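Side-chain contact in cytoplasmic export protein 1 (Saccharomyces cerevisiae, PDB 3VWA), which binds tRNA and takes part in nuclear tRNA export, probably passing aminoacylated tRNAs from the export receptors to the translation machinery: residues A[389-393]-A[394-398]. Sequence-based numbering, arbitrary orientation.
Sequences LTDSD and ATLRL
N of Arg-397 donates a nearly straight hydrogen bond to O of Asp-393 (3.1 Å, N-H...O angle 171°), and with it the regular pattern of helix 394-407 starts. Asp-393 is the N-cap of this helix. With CG anti to the backbone N (chi1 -175°), its carboxylate turns to the first turn, where OD2, itself of uncertain position, accepts from N of Leu-396 at 3.0 Å and weakly from N of Thr-395. A short acidic side chain fits here because it can reach these amides, and its charge probably suits the positive helix end.

The side chain of Arg-397 serves the loop before the helix. Arginine suits this place because its long chain, bent at chi3 (-60°), folds back over the loop and brings a flat group with several donors up to backbone oxygens near its edge. NH1 donates a hydrogen bond to O of Asp-391 at 3.0 Å, less certain because the place of that oxygen is less sure, and O of Ser-392 lies 3.1 Å from the same NH1. A water accepts from NH2, which also makes a salt bridge to Asp-430. CA of Ala-394 sits above one face of the guanidinium, towards the rim of the group. A methionine in its place would probably leave Asp-430 without its positive mate and the carbonyl oxygen of Asp-391 without the less certain NH1 donor.

Asp-391 forms an Asx turn: N of Asp-393 reaches its OD2 at 3.1 Å from above the carboxylate plane, while OD1 pairs with Arg-355 of helix 355-368. Leu-396 lays CD1 against CG of Asp-391 at 3.8 Å, and a nonpolar leucine suits this buried spot between Asp-391 and Leu-362 of helix 355-368. An Asx turn running into an aspartate N-cap thus makes the link between helices 374-387 and 394-407, within the first HEAT repeat of the protein.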
ATOM      1  N   LEU A 389      -0.988  25.405 -15.118  1.00 32.95           N
ATOM      2  CA  LEU A 389      -1.877  26.069 -16.115  1.00 33.61           C
ATOM      3  C   LEU A 389      -1.139  27.015 -16.993  1.00 32.50           C
ATOM      4  O   LEU A 389      -1.611  27.359 -18.087  1.00 30.66           O
ATOM      5  CB  LEU A 389      -3.048  26.830 -15.464  1.00 28.58           C
ATOM      6  CG  LEU A 389      -4.106  26.003 -14.767  1.00 26.89           C
ATOM      7  CD1 LEU A 389      -5.007  26.977 -13.995  1.00 29.55           C
ATOM      8  CD2 LEU A 389      -4.913  25.180 -15.771  1.00 29.53           C
ATOM      9  N   THR A 390       0.043  27.415 -16.523  1.00 36.73           N
ATOM     10  CA  THR A 390       0.810  28.431 -17.214  1.00 41.39           C
ATOM     11  C   THR A 390       2.031  27.851 -17.909  1.00 43.16           C
ATOM     12  O   THR A 390       2.820  28.595 -18.471  1.00 50.16           O
ATOM     13  CB  THR A 390       1.227  29.583 -16.266  1.00 43.62           C
ATOM     14  OG1 THR A 390       2.151  29.093 -15.288  1.00 48.27           O
ATOM     15  CG2 THR A 390       0.014  30.195 -15.563  1.00 39.76           C
ATOM     16  N   ASP A 391       2.179  26.528 -17.873  1.00 44.76           N
ATOM     17  CA  ASP A 391       3.262  25.800 -18.548  1.00 39.38           C
ATOM     18  C   ASP A 391       3.113  25.937 -20.072  1.00 39.81           C
ATOM     19  O   ASP A 391       2.011  26.150 -20.564  1.00 35.61           O
ATOM     20  CB  ASP A 391       3.198  24.325 -18.134  1.00 41.69           C
ATOM     21  CG  ASP A 391       4.429  23.510 -18.572  1.00 41.76           C
ATOM     22  OD1 ASP A 391       5.430  23.506 -17.853  1.00 47.50           O
ATOM     23  OD2 ASP A 391       4.381  22.839 -19.613  1.00 44.05           O
ATOM     24  N   SER A 392       4.225  25.784 -20.816  1.00 40.47           N
ATOM     25  CA  SER A 392       4.243  26.034 -22.244  1.00 37.49           C
ATOM     26  C   SER A 392       3.640  24.913 -23.026  1.00 38.13           C
ATOM     27  O   SER A 392       3.202  25.123 -24.145  1.00 34.54           O
ATOM     28  CB  SER A 392       5.676  26.329 -22.755  1.00 41.42           C
ATOM     29  OG  SER A 392       6.510  25.169 -22.728  1.00 43.12           O
ATOM     30  N   ASP A 393       3.648  23.709 -22.463  1.00 42.00           N
ATOM     31  CA  ASP A 393       3.066  22.542 -23.139  1.00 37.32           C
ATOM     32  C   ASP A 393       1.533  22.583 -22.908  1.00 38.73           C
ATOM     33  O   ASP A 393       1.058  22.593 -21.766  1.00 40.44           O
ATOM     34  CB  ASP A 393       3.697  21.272 -22.551  1.00 36.12           C
ATOM     35  CG  ASP A 393       3.252  20.015 -23.259  1.00 39.81           C
ATOM     36  OD1 ASP A 393       3.950  19.500 -24.184  1.00 54.92           O
ATOM     37  OD2 ASP A 393       2.167  19.537 -22.959  1.00 36.00           O
ATOM     38  N   ALA A 394       0.761  22.642 -23.991  1.00 38.75           N
ATOM     39  CA  ALA A 394      -0.684  22.818 -23.911  1.00 32.99           C
ATOM     40  C   ALA A 394      -1.335  21.605 -23.285  1.00 35.37           C
ATOM     41  O   ALA A 394      -2.391  21.697 -22.620  1.00 37.60           O
ATOM     42  CB  ALA A 394      -1.263  23.077 -25.292  1.00 29.86           C
ATOM     43  N   THR A 395      -0.691  20.459 -23.438  1.00 35.76           N
ATOM     44  CA  THR A 395      -1.246  19.221 -22.860  1.00 33.04           C
ATOM     45  C   THR A 395      -1.082  19.194 -21.322  1.00 29.70           C
ATOM     46  O   THR A 395      -1.993  18.698 -20.585  1.00 24.79           O
ATOM     47  CB  THR A 395      -0.706  17.963 -23.574  1.00 31.50           C
ATOM     48  OG1 THR A 395       0.718  18.027 -23.551  1.00 40.87           O
ATOM     49  CG2 THR A 395      -1.098  17.979 -25.014  1.00 27.59           C
ATOM     50  N   LEU A 396       0.025  19.750 -20.809  1.00 30.62           N
ATOM     51  CA  LEU A 396       0.124  19.862 -19.344  1.00 29.85           C
ATOM     52  C   LEU A 396      -0.928  20.870 -18.833  1.00 29.68           C
ATOM     53  O   LEU A 396      -1.606  20.617 -17.818  1.00 31.24           O
ATOM     54  CB  LEU A 396       1.516  20.264 -18.860  1.00 31.18           C
ATOM     55  CG  LEU A 396       2.126  19.541 -17.649  1.00 37.42           C
ATOM     56  CD1 LEU A 396       2.941  20.462 -16.759  1.00 41.09           C
ATOM     57  CD2 LEU A 396       1.114  18.766 -16.815  1.00 40.44           C
ATOM     58  N   ARG A 397      -1.072  21.999 -19.526  1.00 27.87           N
ATOM     59  CA  ARG A 397      -2.121  22.981 -19.142  1.00 28.38           C
ATOM     60  C   ARG A 397      -3.511  22.383 -19.169  1.00 25.69           C
ATOM     61  O   ARG A 397      -4.240  22.507 -18.181  1.00 27.51           O
ATOM     62  CB  ARG A 397      -2.105  24.210 -20.039  1.00 29.86           C
ATOM     63  CG  ARG A 397      -0.740  24.821 -20.159  1.00 29.49           C
ATOM     64  CD  ARG A 397      -0.834  26.270 -20.604  1.00 28.39           C
ATOM     65  NE  ARG A 397      -1.479  26.485 -21.908  1.00 25.29           N
ATOM     66  CZ  ARG A 397      -0.845  26.402 -23.087  1.00 30.97           C
ATOM     67  NH1 ARG A 397       0.445  26.047 -23.155  1.00 30.35           N
ATOM     68  NH2 ARG A 397      -1.478  26.658 -24.217  1.00 27.72           N
ATOM     69  N   LEU A 398      -3.878  21.721 -20.265  1.00 25.08           N
ATOM     70  CA  LEU A 398      -5.179  21.030 -20.326  1.00 26.46           C
ATOM     71  C   LEU A 398      -5.339  20.016 -19.195  1.00 26.60           C
ATOM     72  O   LEU A 398      -6.307  20.040 -18.477  1.00 25.55           O
ATOM     73  CB  LEU A 398      -5.404  20.321 -21.664  1.00 25.89           C
ATOM     74  CG  LEU A 398      -6.785  19.645 -21.889  1.00 26.23           C
ATOM     75  CD1 LEU A 398      -7.916  20.653 -21.852  1.00 23.49           C
ATOM     76  CD2 LEU A 398      -6.823  18.837 -23.211  1.00 24.81           C
TER
HETATM   77  O   HOH W   1       0.943  26.761 -26.257  1.00 27.11           O